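Local coordinates for protein rifamycin polyketide synthase (Amycolatopsis mediterranei, PDB 4LN9) that probably dehydrates the polyketide chain as the dehydratase domain of the terminal module of the rifamycin synthase, removing water to leave a double bond, at residues T81-L86 with L102-P107; R202-R207 with T213-E218; D51-T56 with G91-C96; P65-H70 with L108-R113. All blocks are in the same frame, centred on the assembly; numbering follows the deposited sequence.

Interaction 1. Residues T81-L86 with L102-P107; sequences TGLVEL and LVIEAP
L83 and I104 meet methyl to methyl, while CD2 of L102 on strand 98-104 comes up against the helix backbone at V84. The segments 81-86 and 102-104 run at 144° to each other, their axes 10.0 Å apart at the nearest point, and the side chains bridge that gap at a slant. The CA–CB bond of L83 is directed at the strand, and the chain, extended at chi2, brings CD1 to 3.9 Å from CD1 of I104. The isoleucine does not start out toward the helix: a bend at chi2 (-73°) swings its CD1 over to the leucine. L102 does aim at the helix, and its CD2 settles mainly against the helix backbone, 4.1 Å from V84 CA and 4.2 Å from L83 O. The V84 methyl CG2 also reaches that CD2, at 4.2 Å, the two side chains slanting across each other. V84 also packs on W267 and L270, and I104 too reaches W267, so strand 263-272 adds to this apolar layer. Polar groups of the helix are satisfied elsewhere, T81 OG1 by P236 O and the E85 carboxylate by H38, G233 N and I234 N. With no hydrogen bond crossing between the two segments, helix and strand are held here by van der Waals contact of branched aliphatic groups, as expected where a hotdog helix lies on its sheet.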
loop_
_atom_site.group_PDB
_atom_site.type_symbol
_atom_site.label_atom_id
_atom_site.label_comp_id
_atom_site.label_asym_id
_atom_site.label_seq_id
_atom_site.Cartn_x
_atom_site.Cartn_y
_atom_site.Cartn_z
ATOM N N THR A 81 -11.955 20.185 3.053
ATOM C CA THR A 81 -10.598 20.717 2.941
ATOM C C THR A 81 -9.540 19.715 3.403
ATOM O O THR A 81 -8.391 19.767 2.965
ATOM C CB THR A 81 -10.440 22.025 3.736
ATOM O OG1 THR A 81 -10.823 21.807 5.101
ATOM C CG2 THR A 81 -11.316 23.117 3.142
ATOM N N GLY A 82 -9.921 18.826 4.315
ATOM C CA GLY A 82 -9.029 17.750 4.735
ATOM C C GLY A 82 -8.786 16.773 3.603
ATOM O O GLY A 82 -7.667 16.302 3.401
ATOM N N LEU A 83 -9.837 16.502 2.838
ATOM C CA LEU A 83 -9.732 15.645 1.665
ATOM C C LEU A 83 -8.877 16.293 0.580
ATOM O O LEU A 83 -8.023 15.641 -0.024
ATOM C CB LEU A 83 -11.127 15.321 1.124
ATOM C CG LEU A 83 -12.005 14.553 2.113
ATOM C CD1 LEU A 83 -13.317 14.132 1.467
ATOM C CD2 LEU A 83 -11.254 13.345 2.655
ATOM N N VAL A 84 -9.062 17.596 0.390
ATOM C CA VAL A 84 -8.222 18.379 -0.514
ATOM C C VAL A 84 -6.744 18.284 -0.140
ATOM O O VAL A 84 -5.892 18.060 -1.002
ATOM C CB VAL A 84 -8.649 19.862 -0.544
ATOM C CG1 VAL A 84 -7.609 20.704 -1.269
ATOM C CG2 VAL A 84 -10.012 20.008 -1.202
ATOM N N GLU A 85 -6.448 18.414 1.150
ATOM C CA GLU A 85 -5.068 18.342 1.631
ATOM C C GLU A 85 -4.465 16.960 1.383
ATOM O O GLU A 85 -3.306 16.840 0.987
ATOM C CB GLU A 85 -4.982 18.708 3.120
ATOM C CG GLU A 85 -3.737 18.185 3.836
ATOM C CD GLU A 85 -2.490 19.016 3.563
ATOM O OE1 GLU A 85 -2.607 20.078 2.915
ATOM O OE2 GLU A 85 -1.390 18.601 3.989
ATOM N N LEU A 86 -5.249 15.921 1.646
ATOM C CA LEU A 86 -4.815 14.558 1.374
ATOM C C LEU A 86 -4.488 14.384 -0.104
ATOM O O LEU A 86 -3.469 13.791 -0.458
ATOM C CB LEU A 86 -5.894 13.562 1.799
ATOM C CG LEU A 86 -6.258 13.606 3.284
ATOM C CD1 LEU A 86 -7.327 12.574 3.613
ATOM C CD2 LEU A 86 -5.021 13.402 4.146
ATOM N N LEU A 102 -11.594 17.841 -7.988
ATOM C CA LEU A 102 -11.950 16.880 -6.950
ATOM C C LEU A 102 -13.438 16.955 -6.645
ATOM O O LEU A 102 -13.973 18.033 -6.386
ATOM C CB LEU A 102 -11.136 17.127 -5.677
ATOM C CG LEU A 102 -11.168 16.012 -4.627
ATOM C CD1 LEU A 102 -10.485 14.759 -5.152
ATOM C CD2 LEU A 102 -10.529 16.468 -3.323
ATOM N N VAL A 103 -14.125 15.827 -6.791
ATOM C CA VAL A 103 -15.542 15.764 -6.464
ATOM C C VAL A 103 -15.760 15.025 -5.149
ATOM O O VAL A 103 -15.225 13.934 -4.949
ATOM C CB VAL A 103 -16.352 15.077 -7.580
ATOM C CG1 VAL A 103 -17.803 14.907 -7.154
ATOM C CG2 VAL A 103 -16.260 15.880 -8.870
ATOM N N ILE A 104 -16.444 15.675 -4.212
ATOM C CA ILE A 104 -16.742 15.048 -2.928
ATOM C C ILE A 104 -18.037 14.246 -3.006
ATOM O O ILE A 104 -19.080 14.772 -3.391
ATOM C CB ILE A 104 -16.847 16.086 -1.792
ATOM C CG1 ILE A 104 -15.683 17.077 -1.864
ATOM C CG2 ILE A 104 -16.870 15.391 -0.438
ATOM C CD1 ILE A 104 -14.356 16.493 -1.433
ATOM N N GLU A 105 -17.945 12.953 -2.713
ATOM C CA GLU A 105 -19.040 12.028 -2.983
ATOM C C GLU A 105 -19.891 11.813 -1.737
ATOM O O GLU A 105 -21.106 11.627 -1.831
ATOM C CB GLU A 105 -18.489 10.687 -3.459
ATOM C CG GLU A 105 -17.587 10.787 -4.673
ATOM C CD GLU A 105 -17.607 9.520 -5.501
ATOM O OE1 GLU A 105 -17.361 9.609 -6.723
ATOM O OE2 GLU A 105 -18.064 8.482 -4.976
ATOM N N ALA A 106 -19.213 11.613 -0.611
ATOM C CA ALA A 106 -19.841 11.101 0.600
ATOM C C ALA A 106 -18.979 11.465 1.803
ATOM O O ALA A 106 -17.755 11.348 1.748
ATOM C CB ALA A 106 -20.014 9.589 0.509
ATOM N N PRO A 107 -19.613 11.920 2.894
ATOM C CA PRO A 107 -18.889 12.379 4.079
ATOM C C PRO A 107 -17.982 11.301 4.671
ATOM O O PRO A 107 -18.388 10.145 4.792
ATOM C CB PRO A 107 -20.012 12.722 5.058
ATOM C CG PRO A 107 -21.161 13.093 4.185
ATOM C CD PRO A 107 -21.060 12.183 2.992
#

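Interaction 2. Residues R202-R207 with T213-E218; sequences RAVWRR and TETFAE
Segments 202-207 and 214-218 run antiparallel at 161° with axes 4.6 Å apart, paired from R207 with E214 to A203 with E218, where R202 and A203 together face E218 in a classic beta bulge. W205 and F216 form a hydrogen-bonded pair in the middle: W205 N gives to F216 O at 2.8 Å, and the return bond from F216 N to W205 O is straighter, 171° at the hydrogen. One face carries A203, W205, R207, E214, F216 and E218. The indole of W205 meets E218 with its edge, CH2 lying 3.6 Å from E218 OE2, and the carboxylate plane is turned 37° from the ring. That oxygen accepts a hydrogen bond from W170 NE1, whose ring in turn stands edge-to-face to W205. Further along, the R207 guanidinium has F216 CE2 and CZ over one of its faces, CZ being 3.9 Å from NH1. R207 and E214 lie side by side and point the same way; their salt bridge, NH1 to OE1 at 2.9 Å, is less certain because OE1 is modelled too near R207 CD. The firmer partner of E214 is R283, whose NE forms a salt bridge with OE2, and R207 NH2 donates to P173 O. The other face bears V204, R206, T215 and A217, with V204 CG2 at 4.1 Å from A217 CB, and it lies against S245, T246 and S249 of helix 236-251. This is a bulged beta hairpin of the second hotdog, one face laid on that unit's helix and the other overlaid by the chain around W170 to P173.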
loop_
_atom_site.group_PDB
_atom_site.type_symbol
_atom_site.label_atom_id
_atom_site.label_comp_id
_atom_site.label_asym_id
_atom_site.label_seq_id
_atom_site.Cartn_x
_atom_site.Cartn_y
_atom_site.Cartn_z
ATOM N N ARG A 202 -10.823 35.921 11.874
ATOM C CA ARG A 202 -10.493 36.987 12.823
ATOM C C ARG A 202 -11.177 38.312 12.493
ATOM O O ARG A 202 -11.453 39.118 13.381
ATOM C CB ARG A 202 -8.978 37.184 12.900
ATOM C CG ARG A 202 -8.228 35.951 13.375
ATOM C CD ARG A 202 -8.196 35.891 14.893
ATOM N NE ARG A 202 -7.501 37.047 15.449
ATOM C CZ ARG A 202 -7.647 37.485 16.695
ATOM N NH1 ARG A 202 -8.422 36.828 17.548
ATOM N NH2 ARG A 202 -6.984 38.560 17.100
ATOM N N ALA A 203 -11.370 38.565 11.203
ATOM C CA ALA A 203 -12.038 39.775 10.746
ATOM C C ALA A 203 -12.588 39.506 9.356
ATOM O O ALA A 203 -12.035 38.699 8.609
ATOM C CB ALA A 203 -11.056 40.938 10.706
ATOM N N VAL A 204 -13.681 40.177 9.015
ATOM C CA VAL A 204 -14.247 40.083 7.678
ATOM C C VAL A 204 -14.618 41.473 7.179
ATOM O O VAL A 204 -15.053 42.319 7.959
ATOM C CB VAL A 204 -15.507 39.199 7.678
ATOM C CG1 VAL A 204 -16.269 39.357 6.371
ATOM C CG2 VAL A 204 -15.129 37.745 7.916
ATOM N N TRP A 205 -14.277 41.763 5.923
ATOM C CA TRP A 205 -14.810 42.952 5.256
ATOM C C TRP A 205 -15.551 42.553 4.021
ATOM O O TRP A 205 -15.192 41.573 3.365
ATOM C CB TRP A 205 -13.692 43.919 4.878
ATOM C CG TRP A 205 -12.818 44.333 6.033
ATOM C CD1 TRP A 205 -12.821 45.550 6.710
ATOM C CD2 TRP A 205 -11.681 43.593 6.583
ATOM N NE1 TRP A 205 -11.832 45.577 7.660
ATOM C CE2 TRP A 205 -11.116 44.431 7.640
ATOM C CE3 TRP A 205 -11.110 42.354 6.328
ATOM C CZ2 TRP A 205 -10.029 44.023 8.393
ATOM C CZ3 TRP A 205 -10.020 41.951 7.100
ATOM C CH2 TRP A 205 -9.478 42.777 8.090
ATOM N N ARG A 206 -16.499 43.386 3.611
ATOM C CA ARG A 206 -17.308 43.093 2.438
ATOM C C ARG A 206 -17.319 44.275 1.475
ATOM O O ARG A 206 -17.256 45.431 1.894
ATOM C CB ARG A 206 -18.736 42.730 2.848
ATOM C CG ARG A 206 -19.666 42.440 1.680
ATOM C CD ARG A 206 -21.122 42.414 2.118
ATOM N NE ARG A 206 -21.347 41.485 3.222
ATOM C CZ ARG A 206 -21.567 41.858 4.479
ATOM N NH1 ARG A 206 -21.583 43.145 4.798
ATOM N NH2 ARG A 206 -21.789 40.944 5.414
ATOM N N ARG A 207 -17.404 43.973 0.184
ATOM C CA ARG A 207 -17.345 44.986 -0.862
ATOM C C ARG A 207 -18.178 44.484 -2.045
ATOM O O ARG A 207 -18.206 43.283 -2.310
ATOM C CB ARG A 207 -15.890 45.186 -1.292
ATOM C CG ARG A 207 -15.640 46.389 -2.184
ATOM C CD ARG A 207 -14.482 46.111 -3.131
ATOM N NE ARG A 207 -13.255 46.781 -2.707
ATOM C CZ ARG A 207 -12.048 46.519 -3.199
ATOM N NH1 ARG A 207 -11.884 45.541 -4.080
ATOM N NH2 ARG A 207 -11.006 47.246 -2.818
ATOM N N THR A 213 -19.903 40.513 -5.427
ATOM C CA THR A 213 -19.504 40.468 -4.024
ATOM C C THR A 213 -18.075 39.952 -3.852
ATOM O O THR A 213 -17.741 38.862 -4.320
ATOM C CB THR A 213 -20.458 39.565 -3.215
ATOM O OG1 THR A 213 -21.742 40.193 -3.108
ATOM C CG2 THR A 213 -19.903 39.312 -1.819
ATOM N N GLU A 214 -17.259 40.709 -3.123
ATOM C CA GLU A 214 -15.981 40.216 -2.608
ATOM C C GLU A 214 -16.040 40.113 -1.089
ATOM O O GLU A 214 -16.494 41.038 -0.417
ATOM C CB GLU A 214 -14.850 41.173 -2.994
ATOM C CG GLU A 214 -14.694 41.411 -4.486
ATOM C CD GLU A 214 -13.692 42.509 -4.791
ATOM O OE1 GLU A 214 -14.043 43.695 -4.625
ATOM O OE2 GLU A 214 -12.549 42.186 -5.180
ATOM N N THR A 215 -15.507 39.021 -0.548
ATOM C CA THR A 215 -15.309 38.892 0.892
ATOM C C THR A 215 -13.818 38.857 1.221
ATOM O O THR A 215 -13.073 38.045 0.672
ATOM C CB THR A 215 -15.969 37.610 1.435
ATOM O OG1 THR A 215 -17.372 37.632 1.145
ATOM C CG2 THR A 215 -15.767 37.495 2.938
ATOM N N PHE A 216 -13.387 39.754 2.104
ATOM C CA PHE A 216 -12.005 39.780 2.572
ATOM C C PHE A 216 -11.948 39.346 4.033
ATOM O O PHE A 216 -12.867 39.625 4.801
ATOM C CB PHE A 216 -11.430 41.192 2.421
ATOM C CG PHE A 216 -11.446 41.701 1.008
ATOM C CD1 PHE A 216 -10.562 41.196 0.069
ATOM C CD2 PHE A 216 -12.413 42.604 0.591
ATOM C CE1 PHE A 216 -10.597 41.630 -1.243
ATOM C CE2 PHE A 216 -12.436 43.062 -0.713
ATOM C CZ PHE A 216 -11.543 42.555 -1.638
ATOM N N ALA A 217 -10.914 38.597 4.402
ATOM C CA ALA A 217 -10.803 38.132 5.778
ATOM C C ALA A 217 -9.362 37.938 6.214
ATOM O O ALA A 217 -8.481 37.672 5.395
ATOM C CB ALA A 217 -11.600 36.852 5.978
ATOM N N GLU A 218 -9.121 38.131 7.507
ATOM C CA GLU A 218 -7.911 37.626 8.130
ATOM C C GLU A 218 -8.218 36.346 8.884
ATOM O O GLU A 218 -9.214 36.253 9.604
ATOM C CB GLU A 218 -7.297 38.675 9.062
ATOM C CG GLU A 218 -6.819 39.927 8.335
ATOM C CD GLU A 218 -6.069 40.898 9.230
ATOM O OE1 GLU A 218 -5.444 40.452 10.219
ATOM O OE2 GLU A 218 -5.991 42.092 8.864
#

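Interaction 3. Residues D51-T56 with G91-C96; sequences DGLVFT and GDEAGC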
loop_
_atom_site.group_PDB
_atom_site.type_symbol
_atom_site.label_atom_id
_atom_site.label_comp_id
_atom_site.label_asym_id
_atom_site.label_seq_id
_atom_site.Cartn_x
_atom_site.Cartn_y
_atom_site.Cartn_z
ATOM N N ASP A 51 2.515 1.826 -11.664
ATOM C CA ASP A 51 3.157 3.134 -11.524
ATOM C C ASP A 51 2.272 4.104 -10.747
ATOM O O ASP A 51 2.277 5.309 -10.999
ATOM C CB ASP A 51 3.514 3.716 -12.897
ATOM C CG ASP A 51 4.596 4.782 -12.820
ATOM O OD1 ASP A 51 4.989 5.155 -11.694
ATOM O OD2 ASP A 51 5.015 5.283 -13.886
ATOM N N GLY A 52 1.466 3.556 -9.841
ATOM C CA GLY A 52 0.663 4.376 -8.948
ATOM C C GLY A 52 1.304 4.437 -7.580
ATOM O O GLY A 52 2.454 4.031 -7.404
ATOM N N LEU A 53 0.541 4.887 -6.596
ATOM C CA LEU A 53 0.961 4.757 -5.217
ATOM C C LEU A 53 -0.243 4.897 -4.314
ATOM O O LEU A 53 -1.350 5.186 -4.770
ATOM C CB LEU A 53 2.010 5.815 -4.867
ATOM C CG LEU A 53 1.616 7.279 -5.073
ATOM C CD1 LEU A 53 0.611 7.727 -4.019
ATOM C CD2 LEU A 53 2.850 8.167 -5.055
ATOM N N VAL A 54 -0.054 4.527 -3.057
ATOM C CA VAL A 54 -1.150 4.525 -2.121
ATOM C C VAL A 54 -0.694 5.004 -0.752
ATOM O O VAL A 54 0.441 4.751 -0.338
ATOM C CB VAL A 54 -1.805 3.135 -2.028
ATOM C CG1 VAL A 54 -0.894 2.163 -1.296
ATOM C CG2 VAL A 54 -3.157 3.234 -1.337
ATOM N N PHE A 55 -1.473 5.932 -0.203
ATOM C CA PHE A 55 -1.289 6.390 1.162
ATOM C C PHE A 55 -2.291 5.692 2.068
ATOM O O PHE A 55 -3.492 5.719 1.796
ATOM C CB PHE A 55 -1.514 7.900 1.237
ATOM C CG PHE A 55 -0.369 8.707 0.706
ATOM C CD1 PHE A 55 -0.207 8.891 -0.656
ATOM C CD2 PHE A 55 0.585 9.224 1.568
ATOM C CE1 PHE A 55 0.857 9.619 -1.149
ATOM C CE2 PHE A 55 1.658 9.944 1.082
ATOM C CZ PHE A 55 1.786 10.156 -0.278
ATOM N N THR A 56 -1.826 5.302 3.251
ATOM C CA THR A 56 -2.688 4.678 4.249
ATOM C C THR A 56 -2.697 5.457 5.561
ATOM O O THR A 56 -1.674 6.002 5.981
ATOM C CB THR A 56 -2.269 3.224 4.540
ATOM O OG1 THR A 56 -0.931 3.203 5.053
ATOM C CG2 THR A 56 -2.335 2.383 3.273
ATOM N N GLY A 91 -0.603 13.838 -4.626
ATOM C CA GLY A 91 -0.136 14.381 -5.895
ATOM C C GLY A 91 1.297 14.871 -5.827
ATOM O O GLY A 91 2.094 14.612 -6.728
ATOM N N ASP A 92 1.638 15.555 -4.739
ATOM C CA ASP A 92 2.988 16.086 -4.584
ATOM C C ASP A 92 4.053 14.998 -4.478
ATOM O O ASP A 92 5.174 15.173 -4.957
ATOM C CB ASP A 92 3.080 17.043 -3.396
ATOM C CG ASP A 92 4.209 18.047 -3.550
ATOM O OD1 ASP A 92 4.306 18.666 -4.632
ATOM O OD2 ASP A 92 5.089 18.089 -2.664
ATOM N N GLU A 93 3.693 13.869 -3.872
ATOM C CA GLU A 93 4.569 12.701 -3.823
ATOM C C GLU A 93 5.019 12.290 -5.223
ATOM O O GLU A 93 6.150 11.841 -5.414
ATOM C CB GLU A 93 3.859 11.531 -3.132
ATOM C CG GLU A 93 4.759 10.346 -2.815
ATOM C CD GLU A 93 5.727 10.634 -1.683
ATOM O OE1 GLU A 93 5.467 11.570 -0.897
ATOM O OE2 GLU A 93 6.764 9.942 -1.594
ATOM N N ALA A 94 4.133 12.452 -6.201
ATOM C CA ALA A 94 4.382 11.955 -7.549
ATOM C C ALA A 94 4.648 13.090 -8.534
ATOM O O ALA A 94 4.558 12.900 -9.746
ATOM C CB ALA A 94 3.214 11.102 -8.024
ATOM N N GLY A 95 4.917 14.282 -8.010
ATOM C CA GLY A 95 5.200 15.440 -8.857
ATOM C C GLY A 95 3.995 15.893 -9.663
ATOM O O GLY A 95 4.134 16.413 -10.772
ATOM N N CYS A 96 2.809 15.691 -9.095
ATOM C CA CYS A 96 1.562 16.207 -9.653
ATOM C C CYS A 96 0.821 17.025 -8.607
ATOM O O CYS A 96 -0.220 16.598 -8.114
ATOM C CB CYS A 96 0.648 15.048 -10.059
ATOM S SG CYS A 96 1.114 14.195 -11.582
#
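E93, in the last turn of helix 80-93, lays its aliphatic stem across L53 and F55 of the strand. Its CB sits in the plane of the F55 ring at the edge, 3.8 Å from CZ, and also touches L53 CD2. CG, placed opposite the backbone N, moves to the leucine and lies 3.7 Å from CD2, with F55 CZ only slightly further away. The chain then bends at chi2 (72°), which turns the carboxylate away from the leucine and past CZ of F55: OE1 is 4.0 Å from that CZ, and the carboxylate plane stands 76° to that of the ring. OE1 ends in a salt bridge to R89, one turn back in the same helix, so the charge is met within the helix while the methylenes do the packing on the strand. Chi1 of L53 (57°) tucks CG in between the backbone N and C, and from there CD2 touches E93 and also lies 4.2 Å from A94 CB. Just beyond, a Schellman motif closes the helix, with C96 N bonded to G91 O at 2.7 Å and G95 N to D92 O at 3.2 Å; G95 takes the positive phi of this turn. Strand 52-59 lies between strands 41-47 and 116-122: L53 and A94 both rest on L122, and F55 also packs on V120, L41 and V44. Further along the strand, T56 OG1 is hydrogen-bonded to L31 O of the second subunit, so the end of this helix packs on a strand that reaches the dimer contact.

Interaction 4. Residues P65-H70 with L108-R113; sequences PWLADH and LVVPRR
L67 and A68 of a short 3-10 turn face V110 and R112 of the chain that runs by. The turn begins at P65, whose O accepts the amide of A68 at 3.0 Å, and the pattern continues with D69 N on W66 O and H70 N on L67 O. The indole of W66 meets the ring of H235 and packs on P236, and L67 CD2 lies over one face of it, 3.7 Å above the plane. The second methyl of the leucine makes the cross-contact: CD1 is 4.1 Å from V110 CG2, the two side chains crossing at about a right angle. A68 comes next. Its CB is near R112 NH1, and its carbonyl is tied to the same arginine through a water that donates to A68 O at 2.8 Å and accepts from NH1 at 3.1 Å. R112 reaches back to this point because its chain is bent at both chi2 (63°) and chi3 (81°), which brings the guanidinium round to the turn with the water at its edge, in plane. D69 bonds through OD2 to T197 OG1, and H70 follows as the chain enters strand 70-72, its ND1 bonded to I77 O and its side chain touching F198 and D240. V110 is backbone hydrogen-bonded to V76 of strand 75-76 and also packs on its side chain. The 3-10 turn thus leads straight into a histidine that packs on D240 of helix 236-251, consistent with the His–Asp pair of double-hotdog dehydratases.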
loop_
_atom_site.group_PDB
_atom_site.type_symbol
_atom_site.label_atom_id
_atom_site.label_comp_id
_atom_site.label_asym_id
_atom_site.label_seq_id
_atom_site.Cartn_x
_atom_site.Cartn_y
_atom_site.Cartn_z
ATOM N N PRO A 65 -7.678 14.394 17.929
ATOM C CA PRO A 65 -8.737 15.000 18.740
ATOM C C PRO A 65 -9.334 16.234 18.068
ATOM O O PRO A 65 -10.543 16.459 18.145
ATOM C CB PRO A 65 -8.004 15.407 20.025
ATOM C CG PRO A 65 -6.814 14.510 20.087
ATOM C CD PRO A 65 -6.399 14.320 18.656
ATOM N N TRP A 66 -8.518 16.921 17.278
ATOM C CA TRP A 66 -8.927 18.184 16.683
ATOM C C TRP A 66 -9.948 18.012 15.581
ATOM O O TRP A 66 -10.748 18.919 15.329
ATOM C CB TRP A 66 -7.699 18.943 16.194
ATOM C CG TRP A 66 -7.096 18.361 14.945
ATOM C CD1 TRP A 66 -6.000 17.508 14.837
ATOM C CD2 TRP A 66 -7.515 18.622 13.572
ATOM N NE1 TRP A 66 -5.742 17.215 13.522
ATOM C CE2 TRP A 66 -6.611 17.859 12.711
ATOM C CE3 TRP A 66 -8.528 19.364 12.991
ATOM C CZ2 TRP A 66 -6.722 17.881 11.334
ATOM C CZ3 TRP A 66 -8.626 19.384 11.601
ATOM C CH2 TRP A 66 -7.756 18.645 10.795
ATOM N N LEU A 67 -10.121 16.773 15.127
ATOM C CA LEU A 67 -11.171 16.463 14.158
ATOM C C LEU A 67 -12.560 16.658 14.762
ATOM O O LEU A 67 -13.518 16.957 14.049
ATOM C CB LEU A 67 -11.024 15.033 13.627
ATOM C CG LEU A 67 -9.769 14.667 12.827
ATOM C CD1 LEU A 67 -9.765 13.176 12.499
ATOM C CD2 LEU A 67 -9.651 15.506 11.558
ATOM N N ALA A 68 -12.657 16.531 16.083
ATOM C CA ALA A 68 -13.915 16.773 16.780
ATOM C C ALA A 68 -14.384 18.214 16.596
ATOM O O ALA A 68 -15.581 18.497 16.659
ATOM C CB ALA A 68 -13.781 16.439 18.260
ATOM N N ASP A 69 -13.458 19.088 16.201
ATOM C CA ASP A 69 -13.776 20.506 16.030
ATOM C C ASP A 69 -14.470 20.827 14.707
ATOM O O ASP A 69 -14.802 21.982 14.438
ATOM C CB ASP A 69 -12.520 21.363 16.191
ATOM C CG ASP A 69 -12.121 21.532 17.641
ATOM O OD1 ASP A 69 -12.922 21.153 18.522
ATOM O OD2 ASP A 69 -10.990 21.994 17.901
ATOM N N HIS A 70 -14.679 19.808 13.881
ATOM C CA HIS A 70 -15.502 19.949 12.684
ATOM C C HIS A 70 -16.566 18.894 12.655
ATOM O O HIS A 70 -16.286 17.723 12.398
ATOM C CB HIS A 70 -14.642 19.856 11.428
ATOM C CG HIS A 70 -15.397 20.130 10.148
ATOM N ND1 HIS A 70 -16.054 19.168 9.476
ATOM C CD2 HIS A 70 -15.578 21.308 9.427
ATOM C CE1 HIS A 70 -16.647 19.704 8.391
ATOM N NE2 HIS A 70 -16.346 21.012 8.358
ATOM N N LEU A 108 -16.747 11.676 4.994
ATOM C CA LEU A 108 -15.836 10.795 5.720
ATOM C C LEU A 108 -16.069 10.913 7.225
ATOM O O LEU A 108 -15.476 11.764 7.890
ATOM C CB LEU A 108 -14.380 11.128 5.364
ATOM C CG LEU A 108 -13.225 10.475 6.136
ATOM C CD1 LEU A 108 -13.584 9.064 6.601
ATOM C CD2 LEU A 108 -11.959 10.459 5.290
ATOM N N VAL A 109 -17.044 10.156 7.722
ATOM C CA VAL A 109 -17.423 10.216 9.128
ATOM C C VAL A 109 -16.324 9.636 10.009
ATOM O O VAL A 109 -15.809 8.553 9.737
ATOM C CB VAL A 109 -18.725 9.437 9.388
ATOM C CG1 VAL A 109 -19.005 9.356 10.881
ATOM C CG2 VAL A 109 -19.888 10.086 8.654
ATOM N N VAL A 110 -15.924 10.388 11.029
ATOM C CA VAL A 110 -15.055 9.844 12.067
ATOM C C VAL A 110 -15.903 9.368 13.240
ATOM O O VAL A 110 -16.754 10.109 13.732
ATOM C CB VAL A 110 -14.039 10.890 12.569
ATOM C CG1 VAL A 110 -13.036 10.245 13.514
ATOM C CG2 VAL A 110 -13.327 11.544 11.394
ATOM N N PRO A 111 -15.758 8.086 13.608
ATOM C CA PRO A 111 -16.567 7.469 14.660
ATOM C C PRO A 111 -16.200 7.989 16.050
ATOM O O PRO A 111 -15.019 8.142 16.359
ATOM C CB PRO A 111 -16.220 5.982 14.539
ATOM C CG PRO A 111 -14.863 5.956 13.921
ATOM C CD PRO A 111 -14.816 7.135 12.993
ATOM N N ARG A 112 -17.207 8.252 16.880
ATOM C CA ARG A 112 -16.969 8.831 18.202
ATOM C C ARG A 112 -16.180 7.896 19.121
ATOM O O ARG A 112 -15.455 8.360 20.001
ATOM C CB ARG A 112 -18.283 9.262 18.867
ATOM C CG ARG A 112 -18.113 10.185 20.070
ATOM C CD ARG A 112 -17.474 11.518 19.693
ATOM N NE ARG A 112 -18.441 12.464 19.134
ATOM C CZ ARG A 112 -18.246 13.778 19.055
ATOM N NH1 ARG A 112 -17.145 14.321 19.555
ATOM N NH2 ARG A 112 -19.161 14.552 18.483
ATOM N N ARG A 113 -16.219 6.595 18.839
ATOM C CA ARG A 113 -15.187 5.692 19.344
ATOM C C ARG A 113 -14.684 4.691 18.310
ATOM O O ARG A 113 -15.389 4.356 17.359
ATOM C CB ARG A 113 -15.630 4.989 20.637
ATOM C CG ARG A 113 -16.918 4.182 20.544
ATOM C CD ARG A 113 -17.354 3.675 21.914
ATOM N NE ARG A 113 -16.871 2.323 22.190
ATOM C CZ ARG A 113 -15.905 2.033 23.059
ATOM N NH1 ARG A 113 -15.287 3.006 23.715
ATOM N NH2 ARG A 113 -15.536 0.774 23.249
HETATM O O HOH W 1 -17.395 17.131 18.328
#

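Following the chain from the N terminus, residues 51-56 come first and are joined to 91-96 by interaction 3, closing a loop over 34 residues. Within it lie 65-70, which reach forward to 108-113 in interaction 4, so those two contacts cross; interaction 4 joins the 3-10 turn before strand 70-72 to the loop between strands 98-104 and 116-122. Interaction 1, between 81-86 and 102-107, is nested inside interaction 4 and also crosses interaction 3. Helix 80-93 is shared by interactions 1 and 3, which tie it to two different strands of the first hotdog. L83 CD2 and L108 CD2, 4.0 Å apart, join interactions 1 and 4 directly. Interaction 2 follows later as a local hairpin in the second hotdog.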